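Local structure of tRNA (cytosine(38)-C(5))-methyltransferase (Schizosaccharomyces pombe, 6FDF) at residues P83-F88 and P100-F105; E125-F130 and R166-G171. The protein methylates cytosine 38 in the anticodon loop of tRNA(Asp), and more weakly tRNA(Glu), using S-adenosyl-L-methionine as methyl donor. All blocks are in the same frame, centred on the assembly; numbering follows the deposited sequence.

Contact 1 of 2, residues P83-F88 and P100-F105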
loop_
_atom_site.group_PDB
_atom_site.type_symbol
_atom_site.label_atom_id
_atom_site.label_comp_id
_atom_site.label_asym_id
_atom_site.label_seq_id
_atom_site.Cartn_x
_atom_site.Cartn_y
_atom_site.Cartn_z
ATOM N N PRO A 83 -6.099 5.240 5.459
ATOM C CA PRO A 83 -5.956 6.346 6.411
ATOM C C PRO A 83 -4.719 6.205 7.283
ATOM O O PRO A 83 -4.095 5.145 7.375
ATOM C CB PRO A 83 -7.237 6.265 7.249
ATOM C CG PRO A 83 -7.677 4.834 7.127
ATOM C CD PRO A 83 -7.304 4.432 5.725
ATOM N N SER A 84 -4.365 7.312 7.919
ATOM C CA SER A 84 -3.236 7.383 8.841
ATOM C C SER A 84 -3.829 7.294 10.240
ATOM O O SER A 84 -4.407 8.261 10.744
ATOM C CB SER A 84 -2.441 8.670 8.638
ATOM O OG SER A 84 -1.478 8.844 9.664
ATOM N N CYS A 85 -3.698 6.126 10.868
ATOM C CA CYS A 85 -4.328 5.900 12.154
ATOM C C CYS A 85 -3.351 5.665 13.300
ATOM O O CYS A 85 -3.792 5.597 14.452
ATOM C CB CYS A 85 -5.318 4.730 12.047
ATOM S SG CYS A 85 -6.776 5.207 11.061
ATOM N N GLN A 86 -2.047 5.547 13.026
ATOM C CA GLN A 86 -1.093 5.381 14.116
ATOM C C GLN A 86 -0.747 6.742 14.725
ATOM O O GLN A 86 -0.664 7.740 14.004
ATOM C CB GLN A 86 0.182 4.698 13.620
ATOM C CG GLN A 86 -0.052 3.436 12.817
ATOM C CD GLN A 86 1.132 2.490 12.862
ATOM O OE1 GLN A 86 1.801 2.263 11.853
ATOM N NE2 GLN A 86 1.399 1.935 14.039
ATOM N N PRO A 87 -0.542 6.817 16.051
ATOM C CA PRO A 87 -0.587 5.694 16.992
ATOM C C PRO A 87 -2.016 5.290 17.321
ATOM O O PRO A 87 -2.892 6.151 17.438
ATOM C CB PRO A 87 0.118 6.250 18.228
ATOM C CG PRO A 87 -0.197 7.700 18.195
ATOM C CD PRO A 87 -0.240 8.087 16.733
ATOM N N PHE A 88 -2.245 3.985 17.459
ATOM C CA PHE A 88 -3.586 3.499 17.768
ATOM C C PHE A 88 -4.057 3.991 19.131
ATOM O O PHE A 88 -5.246 4.279 19.315
ATOM C CB PHE A 88 -3.605 1.973 17.680
ATOM C CG PHE A 88 -3.337 1.458 16.293
ATOM C CD1 PHE A 88 -3.906 2.080 15.194
ATOM C CD2 PHE A 88 -2.495 0.379 16.084
ATOM C CE1 PHE A 88 -3.658 1.621 13.913
ATOM C CE2 PHE A 88 -2.240 -0.081 14.806
ATOM C CZ PHE A 88 -2.823 0.543 13.719
ATOM N N PRO A 100 -4.536 17.910 13.070
ATOM C CA PRO A 100 -5.419 16.788 12.722
ATOM C C PRO A 100 -4.639 15.719 11.972
ATOM O O PRO A 100 -4.320 15.869 10.788
ATOM C CB PRO A 100 -6.475 17.452 11.835
ATOM C CG PRO A 100 -6.545 18.850 12.317
ATOM C CD PRO A 100 -5.141 19.212 12.736
ATOM N N ARG A 101 -4.351 14.617 12.665
ATOM C CA ARG A 101 -3.584 13.496 12.134
ATOM C C ARG A 101 -4.506 12.355 11.752
ATOM O O ARG A 101 -4.890 12.180 10.590
ATOM C CB ARG A 101 -2.597 12.984 13.181
ATOM C CG ARG A 101 -2.588 13.721 14.537
ATOM C CD ARG A 101 -3.950 13.631 15.284
ATOM N NE ARG A 101 -3.936 13.835 16.738
ATOM C CZ ARG A 101 -3.163 14.679 17.424
ATOM N NH1 ARG A 101 -2.302 15.496 16.828
ATOM N NH2 ARG A 101 -3.280 14.725 18.743
ATOM N N SER A 102 -4.862 11.581 12.781
ATOM C CA SER A 102 -5.821 10.490 12.735
ATOM C C SER A 102 -7.198 11.042 13.030
ATOM O O SER A 102 -8.184 10.298 13.068
ATOM C CB SER A 102 -5.444 9.391 13.733
ATOM O OG SER A 102 -6.356 8.308 13.671
ATOM N N GLN A 103 -7.238 12.356 13.241
ATOM C CA GLN A 103 -8.459 13.134 13.319
ATOM C C GLN A 103 -9.143 13.110 11.967
ATOM O O GLN A 103 -10.374 13.160 11.885
ATOM C CB GLN A 103 -8.135 14.565 13.756
ATOM C CG GLN A 103 -9.299 15.539 13.709
ATOM C CD GLN A 103 -9.145 16.677 14.707
ATOM O OE1 GLN A 103 -8.766 17.791 14.342
ATOM N NE2 GLN A 103 -9.430 16.398 15.974
ATOM N N ALA A 104 -8.340 13.082 10.898
ATOM C CA ALA A 104 -8.883 12.987 9.549
ATOM C C ALA A 104 -9.736 11.735 9.372
ATOM O O ALA A 104 -10.814 11.804 8.772
ATOM C CB ALA A 104 -7.744 12.991 8.529
ATOM N N PHE A 105 -9.286 10.580 9.876
ATOM C CA PHE A 105 -10.125 9.392 9.718
ATOM C C PHE A 105 -11.396 9.517 10.545
ATOM O O PHE A 105 -12.485 9.165 10.077
ATOM C CB PHE A 105 -9.351 8.126 10.098
ATOM C CG PHE A 105 -10.159 6.852 9.958
ATOM C CD1 PHE A 105 -10.600 6.426 8.713
ATOM C CD2 PHE A 105 -10.463 6.082 11.073
ATOM C CE1 PHE A 105 -11.341 5.268 8.579
ATOM C CE2 PHE A 105 -11.198 4.911 10.950
ATOM C CZ PHE A 105 -11.637 4.502 9.699
HETATM O O HOH W 1 -6.134 9.642 8.977
HETATM O O HOH W 2 -6.250 5.911 15.412
#

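Contact 2 of 2, residues E125-F130 and R166-G171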
loop_
_atom_site.group_PDB
_atom_site.type_symbol
_atom_site.label_atom_id
_atom_site.label_comp_id
_atom_site.label_asym_id
_atom_site.label_seq_id
_atom_site.Cartn_x
_atom_site.Cartn_y
_atom_site.Cartn_z
ATOM N N GLU A 125 -7.929 0.306 3.801
ATOM C CA GLU A 125 -6.689 -0.448 3.956
ATOM C C GLU A 125 -5.886 0.148 5.106
ATOM O O GLU A 125 -5.858 1.368 5.284
ATOM C CB GLU A 125 -5.868 -0.426 2.657
ATOM C CG GLU A 125 -4.672 -1.365 2.661
ATOM C CD GLU A 125 -3.358 -0.664 2.954
ATOM O OE1 GLU A 125 -3.376 0.531 3.308
ATOM O OE2 GLU A 125 -2.304 -1.314 2.807
ATOM N N ASN A 126 -5.244 -0.701 5.901
ATOM C CA ASN A 126 -4.441 -0.189 7.004
ATOM C C ASN A 126 -3.407 -1.237 7.400
ATOM O O ASN A 126 -3.379 -2.344 6.862
ATOM C CB ASN A 126 -5.321 0.200 8.191
ATOM C CG ASN A 126 -4.835 1.457 8.872
ATOM O OD1 ASN A 126 -4.087 1.398 9.847
ATOM N ND2 ASN A 126 -5.227 2.607 8.337
ATOM N N VAL A 127 -2.550 -0.870 8.351
ATOM C CA VAL A 127 -1.522 -1.789 8.836
ATOM C C VAL A 127 -2.143 -2.837 9.747
ATOM O O VAL A 127 -3.195 -2.626 10.366
ATOM C CB VAL A 127 -0.394 -1.029 9.561
ATOM C CG1 VAL A 127 0.232 0.008 8.635
ATOM C CG2 VAL A 127 -0.920 -0.383 10.828
ATOM N N GLN A 128 -1.489 -3.995 9.815
ATOM C CA GLN A 128 -1.890 -5.025 10.760
ATOM C C GLN A 128 -1.889 -4.460 12.176
ATOM O O GLN A 128 -0.973 -3.737 12.577
ATOM C CB GLN A 128 -0.946 -6.223 10.660
ATOM C CG GLN A 128 -1.337 -7.400 11.530
ATOM C CD GLN A 128 -0.491 -8.624 11.250
ATOM O OE1 GLN A 128 0.623 -8.516 10.737
ATOM N NE2 GLN A 128 -1.013 -9.796 11.589
ATOM N N GLY A 129 -2.913 -4.806 12.939
ATOM C CA GLY A 129 -3.110 -4.245 14.252
ATOM C C GLY A 129 -4.127 -3.126 14.291
ATOM O O GLY A 129 -4.601 -2.775 15.375
ATOM N N PHE A 130 -4.474 -2.561 13.132
ATOM C CA PHE A 130 -5.620 -1.661 13.078
ATOM C C PHE A 130 -6.861 -2.346 13.631
ATOM O O PHE A 130 -7.691 -1.706 14.286
ATOM C CB PHE A 130 -5.866 -1.193 11.642
ATOM C CG PHE A 130 -7.063 -0.281 11.499
ATOM C CD1 PHE A 130 -6.988 1.049 11.877
ATOM C CD2 PHE A 130 -8.265 -0.765 10.999
ATOM C CE1 PHE A 130 -8.091 1.885 11.755
ATOM C CE2 PHE A 130 -9.370 0.068 10.873
ATOM C CZ PHE A 130 -9.276 1.396 11.252
ATOM N N ARG A 166 3.961 -8.218 3.177
ATOM C CA ARG A 166 3.368 -6.917 3.457
ATOM C C ARG A 166 1.967 -7.128 4.014
ATOM O O ARG A 166 0.970 -6.853 3.338
ATOM C CB ARG A 166 3.357 -6.048 2.192
ATOM C CG ARG A 166 3.096 -4.553 2.427
ATOM C CD ARG A 166 3.277 -3.758 1.134
ATOM N NE ARG A 166 3.168 -2.312 1.357
ATOM C CZ ARG A 166 4.138 -1.568 1.883
ATOM N NH1 ARG A 166 5.292 -2.128 2.227
ATOM N NH2 ARG A 166 3.960 -0.262 2.060
ATOM N N SER A 167 1.885 -7.650 5.235
ATOM C CA SER A 167 0.592 -7.956 5.832
ATOM C C SER A 167 -0.157 -6.664 6.109
ATOM O O SER A 167 0.390 -5.729 6.706
ATOM C CB SER A 167 0.762 -8.766 7.117
ATOM O OG SER A 167 1.327 -10.034 6.833
ATOM N N ARG A 168 -1.404 -6.605 5.657
ATOM C CA ARG A 168 -2.234 -5.423 5.825
ATOM C C ARG A 168 -3.648 -5.847 6.179
ATOM O O ARG A 168 -4.109 -6.916 5.774
ATOM C CB ARG A 168 -2.260 -4.570 4.552
ATOM C CG ARG A 168 -0.912 -3.975 4.189
ATOM C CD ARG A 168 -0.517 -2.966 5.256
ATOM N NE ARG A 168 0.626 -2.142 4.878
ATOM C CZ ARG A 168 1.872 -2.344 5.297
ATOM N NH1 ARG A 168 2.839 -1.515 4.911
ATOM N NH2 ARG A 168 2.153 -3.362 6.101
ATOM N N TRP A 169 -4.327 -4.990 6.938
ATOM C CA TRP A 169 -5.747 -5.136 7.216
ATOM C C TRP A 169 -6.552 -4.490 6.101
ATOM O O TRP A 169 -6.168 -3.442 5.575
ATOM C CB TRP A 169 -6.091 -4.477 8.554
ATOM C CG TRP A 169 -7.545 -4.527 8.931
ATOM C CD1 TRP A 169 -8.166 -5.486 9.679
ATOM C CD2 TRP A 169 -8.549 -3.553 8.612
ATOM N NE1 TRP A 169 -9.499 -5.179 9.833
ATOM C CE2 TRP A 169 -9.760 -3.999 9.189
ATOM C CE3 TRP A 169 -8.544 -2.352 7.892
ATOM C CZ2 TRP A 169 -10.954 -3.289 9.067
ATOM C CZ3 TRP A 169 -9.734 -1.644 7.770
ATOM C CH2 TRP A 169 -10.921 -2.117 8.353
ATOM N N TYR A 170 -7.669 -5.125 5.743
ATOM C CA TYR A 170 -8.590 -4.592 4.747
ATOM C C TYR A 170 -10.014 -4.666 5.265
ATOM O O TYR A 170 -10.426 -5.689 5.826
ATOM C CB TYR A 170 -8.509 -5.361 3.428
ATOM C CG TYR A 170 -7.148 -5.338 2.796
ATOM C CD1 TYR A 170 -6.796 -4.342 1.902
ATOM C CD2 TYR A 170 -6.225 -6.349 3.062
ATOM C CE1 TYR A 170 -5.552 -4.336 1.298
ATOM C CE2 TYR A 170 -4.981 -6.345 2.471
ATOM C CZ TYR A 170 -4.651 -5.337 1.589
ATOM O OH TYR A 170 -3.411 -5.324 0.998
ATOM N N GLY A 171 -10.759 -3.580 5.074
ATOM C CA GLY A 171 -12.189 -3.567 5.312
ATOM C C GLY A 171 -12.937 -3.300 4.024
ATOM O O GLY A 171 -12.640 -2.327 3.324
HETATM O O HOH W 3 -1.791 -3.253 0.570
HETATM O O HOH W 4 0.034 -0.590 2.610
HETATM O O HOH W 5 1.153 -4.121 8.925
#

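Contact 1 of 2, residues P83-F88 and P100-F105
Pro83, Ser84 and Cys85 belong to the Pro-Xaa-Cys-Gln loop, the active-site motif IV of C5-cytosine methyltransferases, and lie against Ser102 and Phe105 at the start of helix 103-111. Cys85 is the predicted active-site residue. No direct hydrogen bond joins the two segments; side-chain packing and water bridges do. Phe105 has CG anti to its backbone N (chi1 -180°), on the side of the loop, and its ring meets two residues there. The SG of Cys85 lies 3.8 Å from CD2 and 4.3 Å from the ring centroid of Phe105, 34° off the normal, a sulfur-aromatic contact of oblique geometry. On the CD1 side, Pro83 CB packs 3.7 Å from Phe105 CD1, and Pro83 CG is as close to the same CD1 atom.

Further along, the backbones approach: Ser102 CA comes 3.3 Å from Ser84 O, with 132° at the hydrogen, consistent with a CA-H...O contact. The same Ser84 O accepts from a water at 2.8 Å, which also donates to Arg101 O. Bound S-adenosyl-L-homocysteine touches Ala104, and the side chain of Ser84 lies about 4 Å from it at the nearest atoms. A second water ties the cysteine backbone to the serine hydroxyl, donating to Cys85 O at 2.7 Å and sitting 3.0 Å from Ser102 OG.

Contact 2 of 2, residues E125-F130 and R166-G171
Trp169, Glu125 and Arg168 contribute the largest buried areas where the Glu-Asn-Val motif (motif VI of C5-cytosine methyltransferases) pairs antiparallel with strand 168-175. The register is fixed at Asn126 and Trp169, a hydrogen-bonded pair: Asn126 N donates to Trp169 O at 2.9 Å (N-H...O 158°), and Trp169 N returns a bond to Asn126 O at 2.8 Å. Trp169 then receives the edge of Phe130 over one face of its indole; the centroids of the Phe130 ring and the six-membered ring of Trp169 are 4.7 Å apart, with planes at 54°, and Phe130 CD2 lies 3.5 Å from Trp169 CE3. Gly171 N lies over the opposite face, while NE1 bonds to Glu152. An alanine in place of Trp169 would probably leave the Phe130 edge without its aromatic face and Glu152 without its indole donor.

Glu125 is bent at chi2 (-100°), which turns CD toward Arg168. Its OE2 touches Arg168 CG at 3.3 Å, but the salt bridge from OE2 to Arg168 NE is long, 3.7 Å, and a water joins the same two atoms. A second water links OE2 to Tyr170 OH, and Glu125 CG packs 3.4 Å from Tyr170 CE1; OE1 bonds to Ser82 OG. Outward from this pairing, Tyr170 rests on helix 318-328, Phe130 on helix 134-145, and Trp169 on Ile154 of strand 148-155.

From the N terminus, strand 78-81 of the seven-stranded sheet runs into the loop of 83-88, and contact 1 closes the 11-residue loop between 83-88 and 100-105, the latter leading into helix 103-111. The chain then enters strand 121-127. Contact 2 closes a longer loop of 35 residues, containing helix 134-145 and strand 148-155, before strand 168-175 pairs beside 121-127. The two loops follow in series, neither nesting nor crossing. They meet where Phe88 CZ packs 3.6 Å from Val127 CG2 and Pro83 O accepts a weak hydrogen bond from Asn126 ND2. Together they tie the active-site loop and cofactor-side helix to the strands around 121-127.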